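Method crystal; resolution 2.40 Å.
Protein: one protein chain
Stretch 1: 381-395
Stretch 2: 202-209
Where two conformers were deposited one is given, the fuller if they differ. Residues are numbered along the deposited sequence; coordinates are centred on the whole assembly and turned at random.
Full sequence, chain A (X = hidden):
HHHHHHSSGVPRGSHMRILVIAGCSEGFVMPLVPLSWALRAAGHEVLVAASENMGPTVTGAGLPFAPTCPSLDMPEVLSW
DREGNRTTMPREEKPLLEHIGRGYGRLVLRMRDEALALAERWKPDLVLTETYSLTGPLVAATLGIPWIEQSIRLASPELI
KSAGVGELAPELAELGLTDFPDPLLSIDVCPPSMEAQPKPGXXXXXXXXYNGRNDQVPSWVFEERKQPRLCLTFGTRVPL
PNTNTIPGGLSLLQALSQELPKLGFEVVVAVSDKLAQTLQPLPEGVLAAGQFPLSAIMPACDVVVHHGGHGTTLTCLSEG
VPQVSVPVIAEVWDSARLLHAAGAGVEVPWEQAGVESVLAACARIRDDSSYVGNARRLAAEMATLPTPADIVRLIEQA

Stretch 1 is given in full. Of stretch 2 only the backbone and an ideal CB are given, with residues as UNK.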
# COMPACT_ATOMS: atom_id res chain seq x y z
N GLU A 381 9.43 6.91 -22.62
CA GLU A 381 10.81 7.00 -22.18
C GLU A 381 10.93 6.62 -20.70
O GLU A 381 11.82 5.87 -20.30
CB GLU A 381 11.37 8.42 -22.40
CG GLU A 381 12.82 8.59 -21.95
CD GLU A 381 13.35 10.00 -22.14
OE1 GLU A 381 12.58 10.89 -22.56
OE2 GLU A 381 14.55 10.21 -21.88
N MSE A 382 10.02 7.14 -19.88
CA MSE A 382 9.99 6.82 -18.46
C MSE A 382 9.77 5.33 -18.24
O MSE A 382 10.31 4.74 -17.31
CB MSE A 382 8.88 7.60 -17.77
CG MSE A 382 9.11 9.10 -17.75
SE MSE A 382 7.62 10.09 -16.99
CE MSE A 382 7.49 9.14 -15.29
N ALA A 383 8.97 4.73 -19.11
CA ALA A 383 8.63 3.32 -18.99
C ALA A 383 9.84 2.40 -19.16
O ALA A 383 9.78 1.23 -18.77
CB ALA A 383 7.54 2.96 -20.00
N THR A 384 10.93 2.91 -19.73
CA THR A 384 12.13 2.10 -19.91
C THR A 384 13.04 2.17 -18.69
O THR A 384 13.99 1.39 -18.57
CB THR A 384 12.95 2.54 -21.15
OG1 THR A 384 13.47 3.86 -20.95
CG2 THR A 384 12.08 2.52 -22.41
N LEU A 385 12.75 3.08 -17.77
CA LEU A 385 13.61 3.30 -16.62
C LEU A 385 13.41 2.19 -15.59
O LEU A 385 12.37 1.52 -15.57
CB LEU A 385 13.34 4.68 -16.00
CG LEU A 385 13.65 5.87 -16.91
CD1 LEU A 385 13.33 7.18 -16.20
CD2 LEU A 385 15.11 5.84 -17.36
N PRO A 386 14.42 1.96 -14.74
CA PRO A 386 14.33 0.94 -13.69
C PRO A 386 13.15 1.19 -12.76
O PRO A 386 12.97 2.32 -12.31
CB PRO A 386 15.65 1.11 -12.92
CG PRO A 386 16.58 1.79 -13.87
CD PRO A 386 15.72 2.67 -14.72
N THR A 387 12.35 0.17 -12.49
CA THR A 387 11.21 0.30 -11.59
C THR A 387 11.69 0.40 -10.15
O THR A 387 12.84 0.09 -9.85
CB THR A 387 10.27 -0.91 -11.69
OG1 THR A 387 10.92 -2.07 -11.13
CG2 THR A 387 9.91 -1.19 -13.14
N PRO A 388 10.80 0.85 -9.24
CA PRO A 388 11.10 0.83 -7.81
C PRO A 388 11.55 -0.55 -7.31
O PRO A 388 12.40 -0.63 -6.43
CB PRO A 388 9.76 1.23 -7.18
CG PRO A 388 9.17 2.16 -8.19
CD PRO A 388 9.56 1.59 -9.53
N ALA A 389 10.99 -1.62 -7.87
CA ALA A 389 11.43 -2.97 -7.52
C ALA A 389 12.89 -3.18 -7.92
O ALA A 389 13.67 -3.79 -7.18
CB ALA A 389 10.54 -4.01 -8.18
N ASP A 390 13.26 -2.65 -9.09
CA ASP A 390 14.64 -2.74 -9.57
C ASP A 390 15.58 -2.01 -8.60
O ASP A 390 16.64 -2.52 -8.24
CB ASP A 390 14.80 -2.12 -10.97
CG ASP A 390 14.02 -2.87 -12.05
OD1 ASP A 390 13.80 -4.09 -11.92
OD2 ASP A 390 13.62 -2.23 -13.05
N ILE A 391 15.17 -0.82 -8.18
CA ILE A 391 15.98 0.01 -7.28
C ILE A 391 16.22 -0.65 -5.92
O ILE A 391 17.26 -0.46 -5.30
CB ILE A 391 15.34 1.39 -7.05
CG1 ILE A 391 15.43 2.23 -8.33
CG2 ILE A 391 15.99 2.11 -5.87
CD1 ILE A 391 16.83 2.40 -8.87
N VAL A 392 15.24 -1.43 -5.45
CA VAL A 392 15.39 -2.13 -4.19
C VAL A 392 16.55 -3.12 -4.27
O VAL A 392 17.33 -3.27 -3.33
CB VAL A 392 14.10 -2.85 -3.77
CG1 VAL A 392 14.35 -3.75 -2.56
CG2 VAL A 392 13.00 -1.85 -3.45
N ARG A 393 16.67 -3.80 -5.41
CA ARG A 393 17.76 -4.74 -5.62
C ARG A 393 19.10 -4.01 -5.56
O ARG A 393 20.06 -4.51 -4.98
CB ARG A 393 17.60 -5.47 -6.95
CG ARG A 393 16.43 -6.42 -6.96
CD ARG A 393 16.24 -7.07 -8.31
NE ARG A 393 14.83 -7.06 -8.70
CZ ARG A 393 14.35 -6.46 -9.80
NH1 ARG A 393 15.14 -5.80 -10.63
NH2 ARG A 393 13.05 -6.51 -10.05
N LEU A 394 19.15 -2.83 -6.16
CA LEU A 394 20.33 -1.98 -6.07
C LEU A 394 20.65 -1.69 -4.60
O LEU A 394 21.77 -1.90 -4.15
CB LEU A 394 20.12 -0.67 -6.83
CG LEU A 394 20.60 -0.64 -8.29
CD1 LEU A 394 20.02 -1.79 -9.09
CD2 LEU A 394 20.23 0.70 -8.92
N ILE A 395 19.64 -1.21 -3.87
CA ILE A 395 19.82 -0.81 -2.48
C ILE A 395 20.41 -1.94 -1.64
O ILE A 395 21.30 -1.71 -0.83
CB ILE A 395 18.48 -0.38 -1.86
CG1 ILE A 395 18.05 0.98 -2.41
CG2 ILE A 395 18.59 -0.32 -0.33
CD1 ILE A 395 16.65 1.39 -1.99
N UNK A 202 23.74 10.14 -9.78
CA UNK A 202 22.38 9.70 -9.49
C UNK A 202 22.01 8.43 -10.24
O UNK A 202 22.73 7.97 -11.12
CB UNK A 202 21.39 10.81 -9.84
N UNK A 203 20.86 7.87 -9.87
CA UNK A 203 20.36 6.65 -10.49
C UNK A 203 18.93 6.91 -10.94
O UNK A 203 18.09 7.33 -10.14
CB UNK A 203 20.43 5.46 -9.53
N UNK A 204 18.66 6.69 -12.22
CA UNK A 204 17.32 6.89 -12.75
C UNK A 204 16.34 5.88 -12.15
O UNK A 204 16.72 4.74 -11.85
CB UNK A 204 17.33 6.78 -14.28
N UNK A 205 15.09 6.30 -11.98
CA UNK A 205 14.03 5.40 -11.56
C UNK A 205 12.70 5.81 -12.19
O UNK A 205 12.39 6.99 -12.30
CB UNK A 205 13.92 5.38 -10.03
N UNK A 206 11.93 4.82 -12.61
CA UNK A 206 10.61 5.06 -13.19
C UNK A 206 9.64 5.54 -12.12
O UNK A 206 9.56 4.94 -11.04
CB UNK A 206 10.08 3.79 -13.86
N UNK A 207 8.92 6.61 -12.41
CA UNK A 207 7.97 7.17 -11.46
C UNK A 207 6.66 6.40 -11.50
O UNK A 207 5.94 6.44 -12.50
CB UNK A 207 7.73 8.65 -11.75
N UNK A 208 6.36 5.69 -10.42
CA UNK A 208 5.09 5.01 -10.28
C UNK A 208 4.15 5.92 -9.50
O UNK A 208 4.43 6.28 -8.35
CB UNK A 208 5.26 3.66 -9.59
N UNK A 209 3.03 6.33 -10.12
CA UNK A 209 2.14 7.30 -9.47
C UNK A 209 1.44 6.75 -8.23
O UNK A 209 0.92 5.63 -8.25
CB UNK A 209 1.09 7.78 -10.47

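Position 202 has nothing of stretch 1 within 5.5 Å of its ideal CB. Stretch 1 sets no preference here. The residue is Thr202, and it makes no contact across.

At 203 the backbone is extended and CA-to-CB points toward the helix. The ideal CB lies 4.8 Å from both Ile391 CD1 and Leu394 CD2. These two methyls offer a small apolar patch, so valine, isoleucine, threonine or alanine would suit. The residue is Thr203. Its CG2 reaches the patch, 3.7 Å from Leu394 CD2 and 3.9 Å from Ile391 CD1.

At 204 CA-to-CB points sideways. The ideal CB is 3.9 Å from Leu385 CD2 and 4.4 Å from Pro386 CD. Stretch 1 offers carbon near the backbone and no charge, so a chain with an aliphatic base would fit, whatever its tip. The residue is Lys204. Its CB packs on Leu385 CD2, while its end leads away and NZ is hydrogen-bonded elsewhere in the structure.

At 205 the direction is again sideways, but Ile391 CG1 and Pro386 O each lie 3.9 Å from the ideal CB. Ile391 and Pro388 form an apolar surface that a long, flexible side chain could follow; methionine or leucine would suit. The residue is Met205, as selenomethionine. With chi1 and chi2 both t, its end comes nearer to the helix. SE lies 3.9 Å from Pro388 CG and CE 3.3 Å from Ile391 CG1, a tight apolar contact. Its CA also makes a CA-H...O contact with Pro386 O at 3.3 Å.

At 206 CA-to-CB points toward stretch 1. The backbone anchors here for any residue except proline: the 206 N donates to Pro386 O at 2.7 Å and 174°, nearly straight. Three carbonyl oxygens lie close to the ideal CB, Met382 O and Pro386 O at 3.6 Å and Leu385 O at 3.7 Å. A long chain running past them would suit, such as lysine, arginine or glutamine. The residue is Arg206, in one of two deposited conformers. Its chain is fully extended, with CG 3.4 Å from Met382 O. Ala383 CA lies over one face of the guanidinium, 4.1 Å from NE.

At 207 CA-to-CB points sideways, and the ideal CB is 3.6 Å from Met382 CE. An apolar or aromatic residue would suit, its CB against that methyl. The residue is Tyr207; its ring leads away.

At 208 CA-to-CB points toward stretch 1, with the ideal CB 4.4 Å from Pro388 CG. A compact apolar residue suits. Val208 places CG2 3.7 Å from Pro388 CD.

Position 209 is out of reach. The residue is Pro209.

Stretch 2 (202-209) TTKMRYVP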
# COMPACT_ATOMS: atom_id res chain seq x y z
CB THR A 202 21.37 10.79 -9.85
OG1 THR A 202 21.38 11.01 -11.27
CG2 THR A 202 21.70 12.09 -9.14
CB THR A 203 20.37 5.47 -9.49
OG1 THR A 203 21.65 5.39 -8.85
CG2 THR A 203 20.06 4.17 -10.20
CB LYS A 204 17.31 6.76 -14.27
CG LYS A 204 17.96 7.91 -15.01
CD LYS A 204 17.30 9.23 -14.65
CE LYS A 204 17.87 10.38 -15.45
NZ LYS A 204 17.30 11.69 -15.03
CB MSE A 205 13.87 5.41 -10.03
CG MSE A 205 12.91 4.34 -9.52
SE MSE A 205 12.10 4.69 -7.77
CE MSE A 205 13.55 4.24 -6.60
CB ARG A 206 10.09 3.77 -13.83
CG ARG A 206 8.72 3.90 -14.48
CD ARG A 206 8.25 2.55 -14.99
NE ARG A 206 6.85 2.58 -15.42
CZ ARG A 206 6.20 1.53 -15.90
NH1 ARG A 206 6.80 0.36 -16.02
NH2 ARG A 206 4.93 1.65 -16.27
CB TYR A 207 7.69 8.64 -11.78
CG TYR A 207 6.72 9.30 -10.84
CD1 TYR A 207 7.14 9.81 -9.62
CD2 TYR A 207 5.37 9.42 -11.18
CE1 TYR A 207 6.25 10.43 -8.76
CE2 TYR A 207 4.48 10.04 -10.32
CZ TYR A 207 4.92 10.54 -9.12
OH TYR A 207 4.04 11.15 -8.26
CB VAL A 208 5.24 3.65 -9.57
CG1 VAL A 208 3.88 3.03 -9.28
CG2 VAL A 208 6.10 2.71 -10.41
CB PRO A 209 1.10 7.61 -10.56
CG PRO A 209 1.72 7.17 -11.85
CD PRO A 209 2.60 6.01 -11.49
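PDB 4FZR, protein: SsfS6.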